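Local coordinates for protein DNA helicase RecQ (Deinococcus radiodurans, PDB 4Q48) that probably couples ATP hydrolysis to the unwinding of duplex DNA in the 3'-5' direction, this chain being the catalytic core of a longer RecQ helicase, at residues 109-114 against 131-136; 54-59 against 143-148; 439-444 against 468-473. All coordinates share one frame; numbering follows the deposited sequence.

Interaction 1: residues 109-114 against 131-136; sequences ALLRGD and LDLLER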
ATOM      1  N   ALA A 109      34.982   2.905  10.227  1.00 46.08           N
ATOM      2  CA  ALA A 109      34.904   2.998   8.792  1.00 42.81           C
ATOM      3  C   ALA A 109      33.970   4.125   8.409  1.00 42.47           C
ATOM      4  O   ALA A 109      34.242   4.877   7.470  1.00 42.66           O
ATOM      5  CB  ALA A 109      34.445   1.658   8.211  1.00 40.30           C
ATOM      6  N   LEU A 110      32.901   4.275   9.186  1.00 38.67           N
ATOM      7  CA  LEU A 110      31.992   5.388   9.023  1.00 36.64           C
ATOM      8  C   LEU A 110      32.735   6.720   9.233  1.00 43.01           C
ATOM      9  O   LEU A 110      32.675   7.639   8.399  1.00 39.37           O
ATOM     10  CB  LEU A 110      30.833   5.254  10.012  1.00 33.41           C
ATOM     11  CG  LEU A 110      29.838   6.407  10.118  1.00 30.35           C
ATOM     12  CD1 LEU A 110      29.043   6.567   8.822  1.00 30.74           C
ATOM     13  CD2 LEU A 110      28.903   6.200  11.300  1.00 31.39           C
ATOM     14  N   LEU A 111      33.487   6.800  10.326  1.00 41.08           N
ATOM     15  CA  LEU A 111      34.157   8.038  10.673  1.00 35.49           C
ATOM     16  C   LEU A 111      35.215   8.420   9.658  1.00 37.02           C
ATOM     17  O   LEU A 111      35.462   9.612   9.452  1.00 38.14           O
ATOM     18  CB  LEU A 111      34.745   7.945  12.083  1.00 34.20           C
ATOM     19  CG  LEU A 111      33.588   8.041  13.084  1.00 33.00           C
ATOM     20  CD1 LEU A 111      33.977   7.834  14.532  1.00 29.50           C
ATOM     21  CD2 LEU A 111      32.931   9.377  12.902  1.00 33.47           C
ATOM     22  N   ARG A 112      35.815   7.425   9.003  1.00 40.43           N
ATOM     23  CA  ARG A 112      36.912   7.670   8.053  1.00 42.15           C
ATOM     24  C   ARG A 112      36.448   7.917   6.626  1.00 44.26           C
ATOM     25  O   ARG A 112      37.283   8.030   5.709  1.00 43.38           O
ATOM     26  CB  ARG A 112      37.881   6.477   8.028  1.00 45.31           C
ATOM     27  CG  ARG A 112      38.952   6.451   9.099  1.00 53.67           C
ATOM     28  CD  ARG A 112      39.997   5.382   8.771  1.00 61.78           C
ATOM     29  NE  ARG A 112      41.354   5.847   9.068  1.00 69.23           N
ATOM     30  CZ  ARG A 112      42.112   6.543   8.222  1.00 68.99           C
ATOM     31  NH1 ARG A 112      41.673   6.845   7.008  1.00 63.24           N
ATOM     32  NH2 ARG A 112      43.327   6.926   8.579  1.00 81.13           N
ATOM     33  N   GLY A 113      35.134   8.086   6.458  1.00 43.37           N
ATOM     34  CA  GLY A 113      34.532   8.362   5.159  1.00 42.93           C
ATOM     35  C   GLY A 113      34.679   7.175   4.208  1.00 44.01           C
ATOM     36  O   GLY A 113      34.727   7.328   3.002  1.00 33.47           O
ATOM     37  N   ASP A 114      34.729   5.979   4.778  1.00 46.36           N
ATOM     38  CA  ASP A 114      35.023   4.772   4.021  1.00 47.19           C
ATOM     39  C   ASP A 114      33.781   4.059   3.465  1.00 47.60           C
ATOM     40  O   ASP A 114      33.893   3.116   2.686  1.00 50.32           O
ATOM     41  CB  ASP A 114      35.761   3.774   4.932  1.00 48.78           C
ATOM     42  CG  ASP A 114      37.261   3.923   4.891  1.00 51.34           C
ATOM     43  OD1 ASP A 114      37.789   4.685   4.031  1.00 48.61           O
ATOM     44  OD2 ASP A 114      37.902   3.232   5.727  1.00 52.97           O
ATOM     45  N   LEU A 131      23.881   8.884  17.793  1.00 43.47           N
ATOM     46  CA  LEU A 131      23.547  10.169  17.193  1.00 43.67           C
ATOM     47  C   LEU A 131      24.736  11.131  17.307  1.00 46.21           C
ATOM     48  O   LEU A 131      24.940  11.997  16.451  1.00 45.46           O
ATOM     49  CB  LEU A 131      22.294  10.738  17.855  1.00 45.42           C
ATOM     50  CG  LEU A 131      21.022  10.008  17.395  1.00 45.74           C
ATOM     51  CD1 LEU A 131      19.935  10.173  18.420  1.00 49.16           C
ATOM     52  CD2 LEU A 131      20.524  10.458  16.022  1.00 43.69           C
ATOM     53  N   ASP A 132      25.542  10.946  18.350  1.00 46.32           N
ATOM     54  CA  ASP A 132      26.728  11.767  18.552  1.00 42.29           C
ATOM     55  C   ASP A 132      27.798  11.485  17.479  1.00 44.43           C
ATOM     56  O   ASP A 132      28.373  12.442  16.933  1.00 44.25           O
ATOM     57  CB  ASP A 132      27.318  11.518  19.954  1.00 41.47           C
ATOM     58  CG  ASP A 132      26.583  12.284  21.058  1.00 40.88           C
ATOM     59  OD1 ASP A 132      25.782  13.185  20.751  1.00 41.11           O
ATOM     60  OD2 ASP A 132      26.787  11.963  22.247  1.00 39.55           O
ATOM     61  N   LEU A 133      28.046  10.199  17.165  1.00 38.43           N
ATOM     62  CA  LEU A 133      29.019   9.822  16.132  1.00 34.43           C
ATOM     63  C   LEU A 133      28.640  10.447  14.807  1.00 43.30           C
ATOM     64  O   LEU A 133      29.487  10.988  14.069  1.00 42.82           O
ATOM     65  CB  LEU A 133      29.105   8.318  15.920  1.00 34.23           C
ATOM     66  CG  LEU A 133      29.718   7.360  16.939  1.00 45.83           C
ATOM     67  CD1 LEU A 133      30.141   6.130  16.191  1.00 45.46           C
ATOM     68  CD2 LEU A 133      30.906   7.939  17.690  1.00 46.82           C
ATOM     69  N   LEU A 134      27.348  10.399  14.521  1.00 36.22           N
ATOM     70  CA  LEU A 134      26.868  10.886  13.250  1.00 35.58           C
ATOM     71  C   LEU A 134      27.215  12.348  13.100  1.00 39.33           C
ATOM     72  O   LEU A 134      27.536  12.817  12.002  1.00 39.13           O
ATOM     73  CB  LEU A 134      25.362  10.659  13.160  1.00 40.17           C
ATOM     74  CG  LEU A 134      25.012   9.175  12.944  1.00 36.59           C
ATOM     75  CD1 LEU A 134      23.548   8.916  13.202  1.00 35.35           C
ATOM     76  CD2 LEU A 134      25.376   8.757  11.526  1.00 25.44           C
ATOM     77  N   GLU A 135      27.185  13.066  14.223  1.00 45.17           N
ATOM     78  CA  GLU A 135      27.459  14.493  14.218  1.00 37.87           C
ATOM     79  C   GLU A 135      28.900  14.758  13.803  1.00 37.34           C
ATOM     80  O   GLU A 135      29.190  15.795  13.182  1.00 31.54           O
ATOM     81  CB  GLU A 135      27.158  15.093  15.582  1.00 35.65           C
ATOM     82  CG  GLU A 135      25.795  15.730  15.655  1.00 42.74           C
ATOM     83  CD  GLU A 135      25.412  16.181  17.062  1.00 47.16           C
ATOM     84  OE1 GLU A 135      26.242  16.058  17.981  1.00 46.42           O
ATOM     85  OE2 GLU A 135      24.257  16.630  17.256  1.00 52.69           O
ATOM     86  N   ARG A 136      29.784  13.805  14.120  1.00 34.21           N
ATOM     87  CA  ARG A 136      31.193  13.888  13.727  1.00 34.48           C
ATOM     88  C   ARG A 136      31.594  12.875  12.624  1.00 31.85           C
ATOM     89  O   ARG A 136      32.754  12.490  12.516  1.00 32.89           O
ATOM     90  CB  ARG A 136      32.099  13.741  14.978  1.00 34.02           C
ATOM     91  CG  ARG A 136      31.748  12.603  15.944  1.00 37.85           C
ATOM     92  CD  ARG A 136      32.502  12.720  17.271  1.00 34.83           C
ATOM     93  NE  ARG A 136      32.741  11.460  17.999  1.00 36.37           N
ATOM     94  CZ  ARG A 136      33.752  10.623  17.758  1.00 36.99           C
ATOM     95  NH1 ARG A 136      34.645  10.904  16.828  1.00 36.46           N
ATOM     96  NH2 ARG A 136      33.891   9.515  18.470  1.00 40.08           N
TER

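Interaction 2: residues 54-59 against 143-148; sequences LCYQLP and AIDEAH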
ATOM      1  N   LEU A  54      17.298   2.656  -5.516  1.00 55.46           N
ATOM      2  CA  LEU A  54      18.033   3.608  -6.344  1.00 53.33           C
ATOM      3  C   LEU A  54      17.884   5.052  -5.859  1.00 54.44           C
ATOM      4  O   LEU A  54      18.767   5.888  -6.030  1.00 51.25           O
ATOM      5  CB  LEU A  54      17.509   3.504  -7.771  1.00 56.46           C
ATOM      6  CG  LEU A  54      18.070   4.329  -8.918  1.00 65.25           C
ATOM      7  CD1 LEU A  54      19.481   3.890  -9.244  1.00 72.74           C
ATOM      8  CD2 LEU A  54      17.176   4.167 -10.121  1.00 68.41           C
ATOM      9  N   CYS A  55      16.729   5.326  -5.271  1.00 53.37           N
ATOM     10  CA  CYS A  55      16.323   6.661  -4.897  1.00 47.57           C
ATOM     11  C   CYS A  55      17.087   7.226  -3.706  1.00 54.81           C
ATOM     12  O   CYS A  55      17.031   8.433  -3.448  1.00 58.25           O
ATOM     13  CB  CYS A  55      14.824   6.661  -4.629  1.00 50.97           C
ATOM     14  SG  CYS A  55      13.870   6.374  -6.154  1.00 62.80           S
ATOM     15  N   TYR A  56      17.760   6.369  -2.947  1.00 47.17           N
ATOM     16  CA  TYR A  56      18.658   6.881  -1.933  1.00 44.48           C
ATOM     17  C   TYR A  56      20.087   6.436  -2.177  1.00 46.76           C
ATOM     18  O   TYR A  56      21.022   7.147  -1.828  1.00 53.21           O
ATOM     19  CB  TYR A  56      18.209   6.485  -0.526  1.00 47.43           C
ATOM     20  CG  TYR A  56      18.118   5.011  -0.252  1.00 48.65           C
ATOM     21  CD1 TYR A  56      19.255   4.251  -0.002  1.00 44.28           C
ATOM     22  CD2 TYR A  56      16.880   4.380  -0.190  1.00 48.04           C
ATOM     23  CE1 TYR A  56      19.159   2.886   0.264  1.00 50.53           C
ATOM     24  CE2 TYR A  56      16.774   3.022   0.079  1.00 51.44           C
ATOM     25  CZ  TYR A  56      17.908   2.277   0.305  1.00 51.55           C
ATOM     26  OH  TYR A  56      17.786   0.927   0.579  1.00 49.09           O
ATOM     27  N   GLN A  57      20.263   5.263  -2.767  1.00 48.70           N
ATOM     28  CA  GLN A  57      21.595   4.729  -3.039  1.00 45.10           C
ATOM     29  C   GLN A  57      22.358   5.604  -4.018  1.00 47.21           C
ATOM     30  O   GLN A  57      23.536   5.892  -3.831  1.00 48.18           O
ATOM     31  CB  GLN A  57      21.477   3.321  -3.602  1.00 43.61           C
ATOM     32  CG  GLN A  57      21.055   2.288  -2.585  1.00 46.47           C
ATOM     33  CD  GLN A  57      20.754   0.953  -3.221  1.00 46.75           C
ATOM     34  OE1 GLN A  57      20.388   0.875  -4.389  1.00 46.98           O
ATOM     35  NE2 GLN A  57      20.942  -0.106  -2.469  1.00 49.76           N
ATOM     36  N   LEU A  58      21.671   6.048  -5.060  1.00 48.97           N
ATOM     37  CA  LEU A  58      22.294   6.871  -6.081  1.00 48.78           C
ATOM     38  C   LEU A  58      22.597   8.273  -5.525  1.00 49.43           C
ATOM     39  O   LEU A  58      23.720   8.756  -5.665  1.00 45.78           O
ATOM     40  CB  LEU A  58      21.407   6.922  -7.332  1.00 52.25           C
ATOM     41  CG  LEU A  58      21.903   7.617  -8.590  1.00 55.60           C
ATOM     42  CD1 LEU A  58      23.371   7.363  -8.811  1.00 59.87           C
ATOM     43  CD2 LEU A  58      21.105   7.110  -9.773  1.00 66.41           C
ATOM     44  N   PRO A  59      21.604   8.929  -4.887  1.00 48.62           N
ATOM     45  CA  PRO A  59      21.972  10.178  -4.216  1.00 45.83           C
ATOM     46  C   PRO A  59      23.117  10.004  -3.204  1.00 47.20           C
ATOM     47  O   PRO A  59      23.952  10.905  -3.105  1.00 50.17           O
ATOM     48  CB  PRO A  59      20.677  10.588  -3.507  1.00 51.47           C
ATOM     49  CG  PRO A  59      19.598   9.964  -4.318  1.00 49.05           C
ATOM     50  CD  PRO A  59      20.154   8.664  -4.782  1.00 47.21           C
ATOM     51  N   ALA A 143      18.077   8.148   4.721  1.00 40.18           N
ATOM     52  CA  ALA A 143      16.944   7.505   4.028  1.00 34.58           C
ATOM     53  C   ALA A 143      16.187   6.660   5.006  1.00 39.03           C
ATOM     54  O   ALA A 143      16.735   5.689   5.547  1.00 39.16           O
ATOM     55  CB  ALA A 143      17.412   6.662   2.891  1.00 39.04           C
ATOM     56  N   ILE A 144      14.929   7.022   5.245  1.00 42.35           N
ATOM     57  CA  ILE A 144      14.050   6.202   6.079  1.00 40.48           C
ATOM     58  C   ILE A 144      13.218   5.268   5.182  1.00 48.28           C
ATOM     59  O   ILE A 144      12.260   5.694   4.529  1.00 47.17           O
ATOM     60  CB  ILE A 144      13.147   7.071   6.972  1.00 40.10           C
ATOM     61  CG1 ILE A 144      13.990   7.837   7.994  1.00 44.73           C
ATOM     62  CG2 ILE A 144      12.193   6.227   7.759  1.00 48.13           C
ATOM     63  CD1 ILE A 144      14.223   9.305   7.649  1.00 42.28           C
ATOM     64  N   ASP A 145      13.638   4.002   5.109  1.00 53.50           N
ATOM     65  CA  ASP A 145      12.923   3.004   4.319  1.00 56.80           C
ATOM     66  C   ASP A 145      11.827   2.377   5.162  1.00 56.61           C
ATOM     67  O   ASP A 145      11.962   2.267   6.389  1.00 52.91           O
ATOM     68  CB  ASP A 145      13.853   1.909   3.790  1.00 53.66           C
ATOM     69  CG  ASP A 145      13.346   1.306   2.478  1.00 62.77           C
ATOM     70  OD1 ASP A 145      12.106   1.331   2.252  1.00 64.09           O
ATOM     71  OD2 ASP A 145      14.178   0.818   1.674  1.00 58.71           O
ATOM     72  N   GLU A 146      10.757   1.964   4.484  1.00 52.56           N
ATOM     73  CA  GLU A 146       9.536   1.516   5.145  1.00 58.00           C
ATOM     74  C   GLU A 146       9.022   2.520   6.165  1.00 57.36           C
ATOM     75  O   GLU A 146       8.739   2.156   7.314  1.00 59.39           O
ATOM     76  CB  GLU A 146       9.753   0.157   5.797  1.00 61.01           C
ATOM     77  CG  GLU A 146       9.537  -0.975   4.804  1.00 67.39           C
ATOM     78  CD  GLU A 146      10.543  -2.068   4.964  1.00 72.85           C
ATOM     79  OE1 GLU A 146      11.509  -1.851   5.724  1.00 78.55           O
ATOM     80  OE2 GLU A 146      10.373  -3.142   4.348  1.00 76.92           O
ATOM     81  N   ALA A 147       8.891   3.775   5.725  1.00 51.72           N
ATOM     82  CA  ALA A 147       8.524   4.891   6.595  1.00 48.71           C
ATOM     83  C   ALA A 147       7.174   4.699   7.297  1.00 63.74           C
ATOM     84  O   ALA A 147       6.880   5.335   8.323  1.00 64.14           O
ATOM     85  CB  ALA A 147       8.512   6.172   5.801  1.00 47.79           C
ATOM     86  N   HIS A 148       6.339   3.844   6.716  1.00 64.66           N
ATOM     87  CA  HIS A 148       4.992   3.626   7.211  1.00 66.07           C
ATOM     88  C   HIS A 148       4.968   3.185   8.671  1.00 67.84           C
ATOM     89  O   HIS A 148       3.996   3.454   9.376  1.00 72.95           O
ATOM     90  CB  HIS A 148       4.284   2.578   6.352  1.00 67.15           C
ATOM     91  CG  HIS A 148       5.034   1.286   6.225  1.00 66.01           C
ATOM     92  ND1 HIS A 148       5.691   0.913   5.071  1.00 63.00           N
ATOM     93  CD2 HIS A 148       5.223   0.277   7.107  1.00 68.00           C
ATOM     94  CE1 HIS A 148       6.253  -0.271   5.249  1.00 63.92           C
ATOM     95  NE2 HIS A 148       5.981  -0.681   6.476  1.00 65.36           N
TER

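Interaction 3: residues 439-444 against 468-473; sequences VLLGRE and KLWRSV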
ATOM      1  N   VAL A 439     -30.030  18.018   8.305  1.00 42.48           N
ATOM      2  CA  VAL A 439     -30.023  19.214   7.500  1.00 42.43           C
ATOM      3  C   VAL A 439     -30.586  18.880   6.131  1.00 46.70           C
ATOM      4  O   VAL A 439     -31.503  19.546   5.631  1.00 49.26           O
ATOM      5  CB  VAL A 439     -28.605  19.811   7.373  1.00 44.33           C
ATOM      6  CG1 VAL A 439     -28.616  21.004   6.446  1.00 41.69           C
ATOM      7  CG2 VAL A 439     -28.048  20.196   8.748  1.00 43.52           C
ATOM      8  N   LEU A 440     -30.050  17.825   5.532  1.00 47.68           N
ATOM      9  CA  LEU A 440     -30.515  17.393   4.222  1.00 46.68           C
ATOM     10  C   LEU A 440     -32.028  17.151   4.187  1.00 50.91           C
ATOM     11  O   LEU A 440     -32.677  17.446   3.189  1.00 52.89           O
ATOM     12  CB  LEU A 440     -29.773  16.133   3.800  1.00 44.27           C
ATOM     13  CG  LEU A 440     -28.341  16.366   3.321  1.00 46.17           C
ATOM     14  CD1 LEU A 440     -27.567  15.036   3.213  1.00 42.17           C
ATOM     15  CD2 LEU A 440     -28.353  17.087   1.980  1.00 37.29           C
ATOM     16  N   LEU A 441     -32.583  16.632   5.278  1.00 50.59           N
ATOM     17  CA  LEU A 441     -33.986  16.224   5.308  1.00 54.01           C
ATOM     18  C   LEU A 441     -34.903  17.363   5.702  1.00 58.69           C
ATOM     19  O   LEU A 441     -36.117  17.312   5.491  1.00 63.29           O
ATOM     20  CB  LEU A 441     -34.172  15.060   6.287  1.00 54.04           C
ATOM     21  CG  LEU A 441     -33.686  13.694   5.824  1.00 50.72           C
ATOM     22  CD1 LEU A 441     -33.844  12.705   6.934  1.00 46.84           C
ATOM     23  CD2 LEU A 441     -34.457  13.252   4.590  1.00 42.72           C
ATOM     24  N   GLY A 442     -34.318  18.407   6.260  1.00 63.13           N
ATOM     25  CA  GLY A 442     -35.113  19.538   6.683  1.00 64.56           C
ATOM     26  C   GLY A 442     -35.801  19.226   7.990  1.00 66.65           C
ATOM     27  O   GLY A 442     -36.954  19.616   8.180  1.00 69.63           O
ATOM     28  N   ARG A 443     -35.113  18.488   8.863  1.00 64.09           N
ATOM     29  CA  ARG A 443     -35.633  18.199  10.198  1.00 65.69           C
ATOM     30  C   ARG A 443     -35.107  19.207  11.210  1.00 66.62           C
ATOM     31  O   ARG A 443     -33.890  19.387  11.336  1.00 63.84           O
ATOM     32  CB  ARG A 443     -35.250  16.803  10.667  1.00 65.05           C
ATOM     33  CG  ARG A 443     -35.818  15.646   9.878  1.00 64.61           C
ATOM     34  CD  ARG A 443     -35.065  14.400  10.336  1.00 68.48           C
ATOM     35  NE  ARG A 443     -35.660  13.141   9.909  1.00 69.75           N
ATOM     36  CZ  ARG A 443     -35.039  11.974  10.042  1.00 71.84           C
ATOM     37  NH1 ARG A 443     -33.830  11.942  10.607  1.00 65.63           N
ATOM     38  NH2 ARG A 443     -35.616  10.847   9.619  1.00 61.45           N
ATOM     39  N   GLU A 444     -36.017  19.843  11.949  1.00 68.15           N
ATOM     40  CA  GLU A 444     -35.611  20.828  12.942  1.00 67.11           C
ATOM     41  C   GLU A 444     -35.299  20.169  14.277  1.00 67.71           C
ATOM     42  O   GLU A 444     -35.981  20.406  15.274  1.00 69.55           O
ATOM     43  CB  GLU A 444     -36.673  21.921  13.109  1.00 70.07           C
ATOM     44  CG  GLU A 444     -37.244  22.439  11.779  1.00 71.52           C
ATOM     45  CD  GLU A 444     -37.581  23.930  11.819  1.00 71.41           C
ATOM     46  OE1 GLU A 444     -37.056  24.635  12.708  1.00 74.62           O
ATOM     47  OE2 GLU A 444     -38.344  24.401  10.951  1.00 66.63           O
ATOM     48  N   LYS A 468     -32.346   6.617   5.241  1.00 49.03           N
ATOM     49  CA  LYS A 468     -31.476   5.473   4.957  1.00 51.42           C
ATOM     50  C   LYS A 468     -30.564   5.708   3.741  1.00 48.40           C
ATOM     51  O   LYS A 468     -29.402   5.288   3.723  1.00 46.85           O
ATOM     52  CB  LYS A 468     -32.317   4.190   4.770  1.00 55.69           C
ATOM     53  CG  LYS A 468     -32.998   4.006   3.403  1.00 56.41           C
ATOM     54  CD  LYS A 468     -33.779   2.691   3.304  1.00 54.55           C
ATOM     55  CE  LYS A 468     -32.971   1.617   2.568  1.00 62.06           C
ATOM     56  NZ  LYS A 468     -33.737   0.342   2.305  1.00 53.55           N
ATOM     57  N   LEU A 469     -31.091   6.390   2.740  1.00 42.76           N
ATOM     58  CA  LEU A 469     -30.354   6.648   1.522  1.00 42.68           C
ATOM     59  C   LEU A 469     -29.176   7.605   1.745  1.00 48.13           C
ATOM     60  O   LEU A 469     -28.081   7.425   1.182  1.00 43.20           O
ATOM     61  CB  LEU A 469     -31.294   7.248   0.492  1.00 40.72           C
ATOM     62  CG  LEU A 469     -30.671   7.484  -0.862  1.00 38.35           C
ATOM     63  CD1 LEU A 469     -31.578   6.918  -1.909  1.00 46.57           C
ATOM     64  CD2 LEU A 469     -30.465   8.969  -1.050  1.00 45.06           C
ATOM     65  N   TRP A 470     -29.413   8.633   2.558  1.00 40.53           N
ATOM     66  CA  TRP A 470     -28.402   9.628   2.794  1.00 34.51           C
ATOM     67  C   TRP A 470     -27.246   9.024   3.518  1.00 36.87           C
ATOM     68  O   TRP A 470     -26.102   9.273   3.152  1.00 36.62           O
ATOM     69  CB  TRP A 470     -28.969  10.801   3.574  1.00 36.59           C
ATOM     70  CG  TRP A 470     -29.803  11.656   2.718  1.00 34.21           C
ATOM     71  CD1 TRP A 470     -31.135  11.924   2.862  1.00 38.51           C
ATOM     72  CD2 TRP A 470     -29.375  12.355   1.553  1.00 32.19           C
ATOM     73  NE1 TRP A 470     -31.566  12.744   1.847  1.00 39.33           N
ATOM     74  CE2 TRP A 470     -30.499  13.025   1.030  1.00 41.32           C
ATOM     75  CE3 TRP A 470     -28.151  12.481   0.895  1.00 34.90           C
ATOM     76  CZ2 TRP A 470     -30.429  13.819  -0.127  1.00 43.22           C
ATOM     77  CZ3 TRP A 470     -28.085  13.264  -0.263  1.00 35.22           C
ATOM     78  CH2 TRP A 470     -29.213  13.921  -0.758  1.00 33.38           C
ATOM     79  N   ARG A 471     -27.540   8.203   4.521  1.00 40.27           N
ATOM     80  CA  ARG A 471     -26.490   7.602   5.330  1.00 36.95           C
ATOM     81  C   ARG A 471     -25.651   6.736   4.419  1.00 40.72           C
ATOM     82  O   ARG A 471     -24.413   6.654   4.563  1.00 43.48           O
ATOM     83  CB  ARG A 471     -27.067   6.778   6.480  1.00 35.85           C
ATOM     84  CG  ARG A 471     -27.667   7.596   7.612  1.00 36.12           C
ATOM     85  CD  ARG A 471     -26.698   8.637   8.178  1.00 40.86           C
ATOM     86  NE  ARG A 471     -25.722   8.068   9.099  1.00 46.19           N
ATOM     87  CZ  ARG A 471     -25.938   7.915  10.403  1.00 46.35           C
ATOM     88  NH1 ARG A 471     -27.109   8.281  10.925  1.00 45.33           N
ATOM     89  NH2 ARG A 471     -24.986   7.391  11.184  1.00 42.34           N
ATOM     90  N   SER A 472     -26.344   6.100   3.477  1.00 39.61           N
ATOM     91  CA  SER A 472     -25.727   5.275   2.450  1.00 37.74           C
ATOM     92  C   SER A 472     -24.837   6.104   1.506  1.00 38.20           C
ATOM     93  O   SER A 472     -23.648   5.787   1.322  1.00 33.99           O
ATOM     94  CB  SER A 472     -26.809   4.542   1.658  1.00 34.24           C
ATOM     95  OG  SER A 472     -26.295   4.089   0.418  1.00 36.46           O
ATOM     96  N   VAL A 473     -25.406   7.177   0.946  1.00 36.91           N
ATOM     97  CA  VAL A 473     -24.663   8.089   0.084  1.00 30.88           C
ATOM     98  C   VAL A 473     -23.429   8.566   0.837  1.00 33.77           C
ATOM     99  O   VAL A 473     -22.318   8.586   0.280  1.00 31.72           O
ATOM    100  CB  VAL A 473     -25.504   9.320  -0.349  1.00 30.45           C
ATOM    101  CG1 VAL A 473     -24.610  10.443  -0.801  1.00 34.19           C
ATOM    102  CG2 VAL A 473     -26.485   8.973  -1.454  1.00 31.48           C
TER

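Interaction 1: residues 109-114 against 131-136
The guanidinium group of Arg136 is met by one methyl of Leu111, whose CD1 approaches it obliquely and stands 3.9 Å from Arg136 NH1. A second flat group of the same residue, its backbone carbonyl, takes the other methyl: Leu111 CD2 lies 3.8 Å from the carbonyl C of Arg136. One leucine thus touches both the side chain and the main chain of the arginine at the point where the two backbones come nearest, with the CA atoms of Leu111 and Arg136 7.2 Å apart. The arginine reaches this place because its CG sits between the backbone N and the carbonyl carbon (chi1 46°), from where the chain runs extended to NE and carries NH1 back to Leu111.

Further inside, the contact is leucine on leucine and looser. CD1 of Leu111 is 4.4 Å from CD2 of Leu133, and the same separation holds between Leu110 CD2 and Leu134 CD2. Leu110 also touches Thr66 and Leu134 touches Ile68, both of strand 66-70, which places both helices against the sheet of the first helicase domain. Helix 100-111 closes here in a Schellman motif: Gly113 has positive phi, Asp114 N bonds to Ala109 O at 2.9 Å, and Gly113 N bonds to Leu110 O.

No hydrogen bond or salt bridge crosses between the segments. The chemistry therefore implies a join held by van der Waals and hydrophobic contact, with buried Leu110 and Leu134 reaching the sheet and an exposed arginine whose guanidinium makes no polar bond across this contact and meets a methyl of Leu111.

Interaction 2: residues 54-59 against 143-148
Tyr56 turns its ring from helix 50-62 onto strand 139-145, where the base of the side chain meets Ala143 and the far end meets Asp145. CG of Tyr56 lies between its own backbone N and carbonyl carbon (chi1 60°), a rotamer that sets the start of the side chain against the alanine methyl: Ala143 CB is 3.5 Å from Tyr56 CB and 3.6 Å from Tyr56 CG. Beyond it the ring continues to the carboxylate. OD2 of Asp145 lies at the ring edge, near the ring plane, 3.8 Å from Tyr56 CE2, and the ring and carboxylate planes stand 75° apart. The hydroxyl is equally distant from that oxygen, but its hydrogen bond is made with Tyr119 OH, which also bonds to Gln57 NE2. Leu179 of the adjacent strand 176-180 touches the tyrosine as well.

Asp145 carries CG opposite its backbone N, and its two oxygens have different neighbours. While OD2 faces the tyrosine, OD1 accepts from Glu146 N at 2.7 Å through its anti lone pair, in a bent bond (132° at the hydrogen), and forms a salt bridge with Lys52. With an alanine in place of Tyr56, Tyr119 would probably lose one hydrogen-bond partner and Asp145 OD2 the ring edge beside it.

Asp145, Glu146, Ala147 and His148 form the DEAH box at the end of a central parallel strand, and Lys52 binds ADP in another structure of this protein, though no nucleotide is bound here. The arrangement is that of the Walker A helix packed beside the Walker B strand in a RecA-like P-loop ATPase domain.

Interaction 3: residues 439-444 against 468-473
Leu440 lays its CD1 methyl over one face of the Trp470 indole, 3.8 Å from the centroid of the six-membered ring and 24° off the ring normal, which meets the geometry of a CH-pi contact. The methyl is displaced towards the rim; Trp470 CE3 is its nearest ring atom, 3.5 Å from Leu440 CD1. The leucine's CG stands opposite its carbonyl carbon (chi1 -76°), which carries CD1 out over the indole.

Leu441, the next residue, uses a different part of the same indole. Its CD2 lies at the ring edge close to the ring plane, 4.0 Å from Trp470 CD1 and the same distance from Trp470 NE1, as the two side chains run past each other in opposite directions. Successive leucines at the end of helix 433-441 thus fit the six-membered ring from above and the pyrrole side from its rim. The other methyl of Leu441 is occupied within its own segment, CD1 lying over the centre of one face of the Arg443 guanidinium, 3.4 Å above its plane. Arg443 is in turn salt-bridged to Glu467, the first residue of helix 467-479.

Trp470 NE1 donates to Gly462 O, so the indole's polar atom is satisfied although the residue is buried, and Met419 of helix 414-426 also touches the tryptophan. This joins three helices of the RQC domain, a winged-helix type of fold. Between the two segments themselves the chemistry is wholly apolar, which implies cohesion by dispersion and hydrophobic burial, while the NE1 bond and the two leucines are likely to limit rotation of the ring.

Interactions 1 and 2 belong to the first RecA-like domain. Their centres are 19 Å apart and their nearest atoms about 10 Å, and helix 128-135 of the first is followed in the chain by strand 139-145 of the second. Residues 109-136 fall wholly between 54-59 and 143-148, so the peripheral helix contact forms within the span that interaction 2 brings together. Interaction 3 comes later, in the RQC domain, with its centre 62 Å from that of interaction 1 and 47 Å from that of interaction 2, on the opposite side of the chain's centre. Each contact stays inside one domain, consistent with domains that can shift as units.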